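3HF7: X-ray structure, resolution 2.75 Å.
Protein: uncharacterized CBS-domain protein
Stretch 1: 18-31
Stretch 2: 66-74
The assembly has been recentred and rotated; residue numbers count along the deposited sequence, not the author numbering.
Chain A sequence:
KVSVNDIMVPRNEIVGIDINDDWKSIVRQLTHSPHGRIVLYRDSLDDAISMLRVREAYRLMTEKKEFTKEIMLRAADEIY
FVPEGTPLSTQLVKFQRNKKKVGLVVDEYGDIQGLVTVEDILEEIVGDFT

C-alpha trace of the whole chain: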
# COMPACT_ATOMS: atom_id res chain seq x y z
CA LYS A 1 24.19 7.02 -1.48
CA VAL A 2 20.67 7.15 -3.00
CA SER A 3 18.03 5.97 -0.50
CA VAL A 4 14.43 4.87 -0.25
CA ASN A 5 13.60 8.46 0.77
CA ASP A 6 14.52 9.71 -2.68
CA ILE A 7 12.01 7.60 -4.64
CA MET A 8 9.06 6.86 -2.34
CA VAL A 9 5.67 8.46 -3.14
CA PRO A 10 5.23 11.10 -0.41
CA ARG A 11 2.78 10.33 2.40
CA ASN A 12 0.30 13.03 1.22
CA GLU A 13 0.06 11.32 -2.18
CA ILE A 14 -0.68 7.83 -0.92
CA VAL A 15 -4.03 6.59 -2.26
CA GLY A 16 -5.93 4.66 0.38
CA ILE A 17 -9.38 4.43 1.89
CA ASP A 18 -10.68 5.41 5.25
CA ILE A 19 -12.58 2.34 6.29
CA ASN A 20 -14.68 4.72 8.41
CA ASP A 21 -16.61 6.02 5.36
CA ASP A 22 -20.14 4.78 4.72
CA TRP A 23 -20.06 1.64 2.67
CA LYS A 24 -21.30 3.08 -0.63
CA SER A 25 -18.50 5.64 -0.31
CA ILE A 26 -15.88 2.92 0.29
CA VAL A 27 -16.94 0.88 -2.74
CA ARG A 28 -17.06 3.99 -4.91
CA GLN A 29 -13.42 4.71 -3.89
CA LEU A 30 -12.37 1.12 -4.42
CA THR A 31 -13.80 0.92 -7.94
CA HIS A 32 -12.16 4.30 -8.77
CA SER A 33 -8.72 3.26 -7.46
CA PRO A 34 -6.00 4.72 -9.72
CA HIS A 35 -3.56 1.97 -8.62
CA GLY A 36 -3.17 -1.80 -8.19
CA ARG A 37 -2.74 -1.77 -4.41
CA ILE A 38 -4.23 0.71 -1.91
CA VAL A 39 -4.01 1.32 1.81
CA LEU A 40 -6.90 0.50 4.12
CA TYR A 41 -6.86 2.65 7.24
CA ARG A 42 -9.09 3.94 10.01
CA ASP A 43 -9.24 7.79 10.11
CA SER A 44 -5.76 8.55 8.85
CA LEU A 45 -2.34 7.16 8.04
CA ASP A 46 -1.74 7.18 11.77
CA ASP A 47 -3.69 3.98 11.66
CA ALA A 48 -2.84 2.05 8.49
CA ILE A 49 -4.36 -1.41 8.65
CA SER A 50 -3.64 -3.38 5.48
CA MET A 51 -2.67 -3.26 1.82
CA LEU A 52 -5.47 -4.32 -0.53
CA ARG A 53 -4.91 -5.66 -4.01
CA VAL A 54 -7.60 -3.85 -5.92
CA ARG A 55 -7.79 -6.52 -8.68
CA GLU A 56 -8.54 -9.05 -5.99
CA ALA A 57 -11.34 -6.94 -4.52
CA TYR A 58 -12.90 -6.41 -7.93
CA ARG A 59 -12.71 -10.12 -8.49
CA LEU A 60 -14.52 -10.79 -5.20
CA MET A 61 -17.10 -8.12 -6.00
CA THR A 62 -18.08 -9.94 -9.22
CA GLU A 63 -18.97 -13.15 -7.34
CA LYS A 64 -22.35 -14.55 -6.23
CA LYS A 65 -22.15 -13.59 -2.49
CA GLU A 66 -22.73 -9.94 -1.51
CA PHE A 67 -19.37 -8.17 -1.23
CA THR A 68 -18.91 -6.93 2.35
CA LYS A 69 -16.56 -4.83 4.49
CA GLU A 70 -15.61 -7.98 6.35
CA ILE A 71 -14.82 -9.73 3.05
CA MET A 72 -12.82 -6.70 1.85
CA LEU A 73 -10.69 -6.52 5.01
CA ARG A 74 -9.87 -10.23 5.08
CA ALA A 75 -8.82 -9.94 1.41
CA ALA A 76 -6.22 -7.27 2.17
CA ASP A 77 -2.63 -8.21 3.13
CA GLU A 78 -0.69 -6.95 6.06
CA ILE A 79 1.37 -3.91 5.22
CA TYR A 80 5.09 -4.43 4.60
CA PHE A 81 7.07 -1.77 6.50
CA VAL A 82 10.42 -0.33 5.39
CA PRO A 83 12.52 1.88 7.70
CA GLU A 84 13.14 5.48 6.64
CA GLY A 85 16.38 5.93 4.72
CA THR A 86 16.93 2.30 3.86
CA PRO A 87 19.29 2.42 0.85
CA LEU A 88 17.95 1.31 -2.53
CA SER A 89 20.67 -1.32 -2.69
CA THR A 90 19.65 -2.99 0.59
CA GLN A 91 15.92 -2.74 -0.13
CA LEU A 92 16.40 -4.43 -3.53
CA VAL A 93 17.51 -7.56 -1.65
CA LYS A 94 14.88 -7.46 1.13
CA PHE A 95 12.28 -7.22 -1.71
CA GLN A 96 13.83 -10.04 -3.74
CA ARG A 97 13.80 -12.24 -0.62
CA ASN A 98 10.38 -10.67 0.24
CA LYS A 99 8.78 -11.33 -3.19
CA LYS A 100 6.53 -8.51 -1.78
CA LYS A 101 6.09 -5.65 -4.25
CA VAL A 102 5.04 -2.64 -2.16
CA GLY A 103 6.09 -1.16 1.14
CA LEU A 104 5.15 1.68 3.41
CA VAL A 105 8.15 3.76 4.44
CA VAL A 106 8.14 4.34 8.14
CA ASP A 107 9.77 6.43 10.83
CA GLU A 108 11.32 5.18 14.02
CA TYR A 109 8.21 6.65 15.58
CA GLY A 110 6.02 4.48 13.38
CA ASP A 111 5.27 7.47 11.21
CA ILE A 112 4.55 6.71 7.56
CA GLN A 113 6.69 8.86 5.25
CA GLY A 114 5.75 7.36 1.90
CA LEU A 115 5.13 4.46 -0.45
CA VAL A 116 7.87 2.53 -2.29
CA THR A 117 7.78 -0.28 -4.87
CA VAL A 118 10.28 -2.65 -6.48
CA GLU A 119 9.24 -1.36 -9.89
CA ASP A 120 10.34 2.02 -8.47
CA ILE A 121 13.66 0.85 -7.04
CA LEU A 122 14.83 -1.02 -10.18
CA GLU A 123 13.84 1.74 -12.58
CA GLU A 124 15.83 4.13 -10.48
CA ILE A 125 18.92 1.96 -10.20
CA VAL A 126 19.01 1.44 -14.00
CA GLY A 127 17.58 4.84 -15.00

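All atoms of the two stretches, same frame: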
# COMPACT_ATOMS: atom_id res chain seq x y z
N ASP A 18 -10.21 5.38 3.89
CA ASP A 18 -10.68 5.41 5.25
C ASP A 18 -11.80 4.41 5.36
O ASP A 18 -12.86 4.57 4.75
CB ASP A 18 -11.19 6.81 5.61
CG ASP A 18 -11.30 7.02 7.10
OD1 ASP A 18 -11.19 6.02 7.86
OD2 ASP A 18 -11.49 8.19 7.52
N ILE A 19 -11.56 3.35 6.13
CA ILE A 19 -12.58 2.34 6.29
C ILE A 19 -13.70 2.83 7.20
O ILE A 19 -14.67 2.10 7.44
CB ILE A 19 -12.01 0.98 6.75
CG1 ILE A 19 -11.66 0.99 8.23
CG2 ILE A 19 -10.82 0.59 5.90
CD1 ILE A 19 -11.27 -0.38 8.75
N ASN A 20 -13.58 4.07 7.70
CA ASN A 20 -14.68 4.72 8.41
C ASN A 20 -15.81 5.29 7.53
O ASN A 20 -16.91 5.50 8.03
CB ASN A 20 -14.17 5.79 9.38
CG ASN A 20 -13.65 5.21 10.67
OD1 ASN A 20 -13.89 4.04 10.99
ND2 ASN A 20 -12.91 6.01 11.43
N ASP A 21 -15.55 5.53 6.25
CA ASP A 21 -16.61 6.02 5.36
C ASP A 21 -17.81 5.07 5.25
O ASP A 21 -17.69 3.86 5.46
CB ASP A 21 -16.05 6.31 3.98
CG ASP A 21 -14.99 7.38 4.01
OD1 ASP A 21 -14.09 7.36 3.15
OD2 ASP A 21 -15.06 8.25 4.91
N ASP A 22 -18.98 5.61 4.94
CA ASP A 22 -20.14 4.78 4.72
C ASP A 22 -19.82 3.86 3.56
O ASP A 22 -19.03 4.21 2.69
CB ASP A 22 -21.37 5.61 4.40
CG ASP A 22 -21.16 6.50 3.20
OD1 ASP A 22 -20.29 7.38 3.26
OD2 ASP A 22 -21.86 6.32 2.18
N TRP A 23 -20.44 2.70 3.57
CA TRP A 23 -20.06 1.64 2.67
C TRP A 23 -20.10 2.00 1.20
O TRP A 23 -19.15 1.70 0.46
CB TRP A 23 -20.92 0.42 2.95
CG TRP A 23 -20.58 -0.74 2.09
CD1 TRP A 23 -21.38 -1.33 1.17
CD2 TRP A 23 -19.33 -1.45 2.06
NE1 TRP A 23 -20.73 -2.37 0.56
CE2 TRP A 23 -19.46 -2.47 1.09
CE3 TRP A 23 -18.12 -1.33 2.75
CZ2 TRP A 23 -18.43 -3.37 0.79
CZ3 TRP A 23 -17.09 -2.22 2.45
CH2 TRP A 23 -17.26 -3.23 1.48
N LYS A 24 -21.18 2.65 0.76
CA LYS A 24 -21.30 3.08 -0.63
C LYS A 24 -20.11 3.97 -1.01
O LYS A 24 -19.60 3.90 -2.13
CB LYS A 24 -22.62 3.81 -0.87
N SER A 25 -19.65 4.79 -0.06
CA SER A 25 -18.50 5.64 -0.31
C SER A 25 -17.21 4.82 -0.47
O SER A 25 -16.36 5.16 -1.28
CB SER A 25 -18.35 6.68 0.79
OG SER A 25 -17.34 7.61 0.45
N ILE A 26 -17.08 3.76 0.32
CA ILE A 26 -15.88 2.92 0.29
C ILE A 26 -15.79 2.21 -1.05
O ILE A 26 -14.75 2.26 -1.71
CB ILE A 26 -15.84 1.90 1.45
CG1 ILE A 26 -15.28 2.55 2.72
CG2 ILE A 26 -15.05 0.67 1.06
CD1 ILE A 26 -15.82 1.95 4.01
N VAL A 27 -16.89 1.59 -1.47
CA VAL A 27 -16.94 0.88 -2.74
C VAL A 27 -16.65 1.86 -3.88
O VAL A 27 -15.85 1.56 -4.77
CB VAL A 27 -18.29 0.20 -3.00
CG1 VAL A 27 -18.24 -0.62 -4.27
CG2 VAL A 27 -18.68 -0.68 -1.82
N ARG A 28 -17.29 3.02 -3.86
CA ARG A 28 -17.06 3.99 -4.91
C ARG A 28 -15.55 4.26 -5.02
O ARG A 28 -15.01 4.27 -6.13
CB ARG A 28 -17.83 5.28 -4.62
CG ARG A 28 -18.00 6.21 -5.83
CD ARG A 28 -18.94 7.40 -5.52
NE ARG A 28 -18.64 8.01 -4.22
CZ ARG A 28 -19.47 8.04 -3.16
NH1 ARG A 28 -20.69 7.52 -3.23
NH2 ARG A 28 -19.07 8.62 -2.03
N GLN A 29 -14.87 4.43 -3.88
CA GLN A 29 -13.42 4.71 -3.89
C GLN A 29 -12.61 3.53 -4.43
O GLN A 29 -11.65 3.70 -5.19
CB GLN A 29 -12.93 5.04 -2.50
CG GLN A 29 -13.24 6.45 -2.04
CD GLN A 29 -12.85 6.66 -0.60
OE1 GLN A 29 -11.66 6.69 -0.27
NE2 GLN A 29 -13.85 6.80 0.27
N LEU A 30 -13.02 2.34 -4.02
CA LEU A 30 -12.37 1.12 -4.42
C LEU A 30 -12.42 0.97 -5.93
O LEU A 30 -11.40 0.82 -6.58
CB LEU A 30 -13.06 -0.05 -3.74
CG LEU A 30 -12.42 -1.41 -3.87
CD1 LEU A 30 -11.11 -1.40 -3.15
CD2 LEU A 30 -13.36 -2.42 -3.26
N THR A 31 -13.62 1.05 -6.49
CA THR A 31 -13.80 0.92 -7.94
C THR A 31 -13.11 2.01 -8.75
O THR A 31 -12.85 1.82 -9.93
CB THR A 31 -15.30 0.85 -8.31
OG1 THR A 31 -15.95 2.06 -7.92
CG2 THR A 31 -15.97 -0.32 -7.61
N GLU A 66 -22.83 -11.40 -1.68
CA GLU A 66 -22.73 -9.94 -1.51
C GLU A 66 -21.34 -9.58 -0.97
O GLU A 66 -20.87 -10.19 0.00
CB GLU A 66 -23.83 -9.39 -0.58
N PHE A 67 -20.69 -8.63 -1.63
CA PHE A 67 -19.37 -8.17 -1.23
C PHE A 67 -19.48 -7.29 0.01
O PHE A 67 -20.24 -6.32 0.02
CB PHE A 67 -18.72 -7.39 -2.37
CG PHE A 67 -17.33 -6.95 -2.07
CD1 PHE A 67 -16.28 -7.85 -2.17
CD2 PHE A 67 -17.07 -5.66 -1.66
CE1 PHE A 67 -15.00 -7.47 -1.89
CE2 PHE A 67 -15.79 -5.26 -1.38
CZ PHE A 67 -14.75 -6.17 -1.49
N THR A 68 -18.74 -7.63 1.07
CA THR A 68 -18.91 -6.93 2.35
C THR A 68 -17.62 -6.30 2.83
O THR A 68 -16.55 -6.56 2.27
CB THR A 68 -19.46 -7.86 3.44
OG1 THR A 68 -18.39 -8.62 4.00
CG2 THR A 68 -20.47 -8.81 2.87
N LYS A 69 -17.72 -5.47 3.87
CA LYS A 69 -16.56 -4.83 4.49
C LYS A 69 -15.67 -5.87 5.12
O LYS A 69 -14.45 -5.82 5.00
CB LYS A 69 -17.03 -3.83 5.54
CG LYS A 69 -15.94 -3.21 6.40
CD LYS A 69 -16.14 -1.70 6.47
CE LYS A 69 -15.97 -1.14 7.87
NZ LYS A 69 -16.75 0.13 7.99
N GLU A 70 -16.30 -6.84 5.77
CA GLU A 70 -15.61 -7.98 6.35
C GLU A 70 -14.82 -8.80 5.30
O GLU A 70 -13.67 -9.19 5.54
CB GLU A 70 -16.64 -8.86 7.06
CG GLU A 70 -16.13 -10.21 7.46
CD GLU A 70 -15.40 -10.17 8.77
OE1 GLU A 70 -14.78 -9.13 9.10
OE2 GLU A 70 -15.45 -11.21 9.48
N ILE A 71 -15.45 -9.02 4.15
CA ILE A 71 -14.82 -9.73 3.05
C ILE A 71 -13.63 -8.92 2.53
O ILE A 71 -12.53 -9.47 2.34
CB ILE A 71 -15.85 -10.08 1.93
CG1 ILE A 71 -16.49 -11.46 2.19
CG2 ILE A 71 -15.21 -10.09 0.54
CD1 ILE A 71 -17.36 -11.60 3.47
N MET A 72 -13.85 -7.62 2.34
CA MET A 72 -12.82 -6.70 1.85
C MET A 72 -11.58 -6.74 2.74
O MET A 72 -10.47 -6.93 2.26
CB MET A 72 -13.35 -5.27 1.78
CG MET A 72 -12.37 -4.31 1.15
SD MET A 72 -12.89 -2.59 1.15
CE MET A 72 -12.86 -2.31 2.91
N LEU A 73 -11.79 -6.57 4.05
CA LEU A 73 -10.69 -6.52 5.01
C LEU A 73 -9.88 -7.82 5.09
O LEU A 73 -8.65 -7.79 5.24
CB LEU A 73 -11.22 -6.16 6.38
CG LEU A 73 -11.67 -4.70 6.47
CD1 LEU A 73 -12.38 -4.45 7.77
CD2 LEU A 73 -10.46 -3.80 6.34
N ARG A 74 -10.56 -8.96 4.96
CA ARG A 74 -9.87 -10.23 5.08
C ARG A 74 -9.15 -10.56 3.77
O ARG A 74 -8.33 -11.47 3.72
CB ARG A 74 -10.87 -11.33 5.50
CG ARG A 74 -11.65 -10.90 6.73
CD ARG A 74 -12.18 -12.05 7.55
NE ARG A 74 -13.43 -12.58 7.00
CZ ARG A 74 -13.53 -13.69 6.26
NH1 ARG A 74 -12.44 -14.42 5.98
NH2 ARG A 74 -14.73 -14.08 5.82

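The contact between residues 18-31 and 66-74 is a largely apolar packing of a turn and the helix after it against the start of a second helix and the loop before it, secured by a single hydrogen bond from a lysine to a backbone carbonyl, and it illustrates how side chains can join helices whose backbones stay well apart. The helices 23-31 and 69-74 run in broadly the same direction, at 41° to each other, and their axes come no nearer than 12.2 Å. At this axis separation the contact is made mostly by long side chains, and together the stretches bury 465 Å².

Trp23, in the first turn of its helix, has more of its surface covered by the other stretch than any other residue of the two. Its CA-to-CB bond points sideways, but with chi1 in t the indole extends to the start of the second helix, where one ring face of Trp23 covers the backbone N of Lys69, with Trp23 CH2 3.3 Å from Lys69 N. The Trp23 and Phe67 rings meet rim to rim, with Trp23 CZ2 3.6 Å from Phe67 CD2; neither lies over the other's face. The helix start under the indole carries a cap: Thr68 OG1 accepts from Ile71 N at 3.0 Å, satisfying an amide that the helix's first turn leaves without a backbone acceptor.

Further along, Ile26, Leu30 and Met72 all point toward the opposing stretch. Met72 SD lies 3.9 Å from Ile26 CG2 and 4.4 Å from Leu30 CD2, so the thioether touches both branched side chains. Leu30 CD2 also approaches Phe67 CE2 at 4.2 Å, which links the aromatic and aliphatic parts of the interface.

The polar bond belongs to the turn of Asp18 to Asp21. Lys69 NZ donates to Ile19 O at 2.9 Å, setting its ammonium group against the partial negative charge of the carbonyl oxygen, while Lys69 CD packs 4.4 Å from Ile26 CD1. Nearby, Ile19 CD1 meets Leu73 CD2 at 4.3 Å, extending the apolar contact beside this bond.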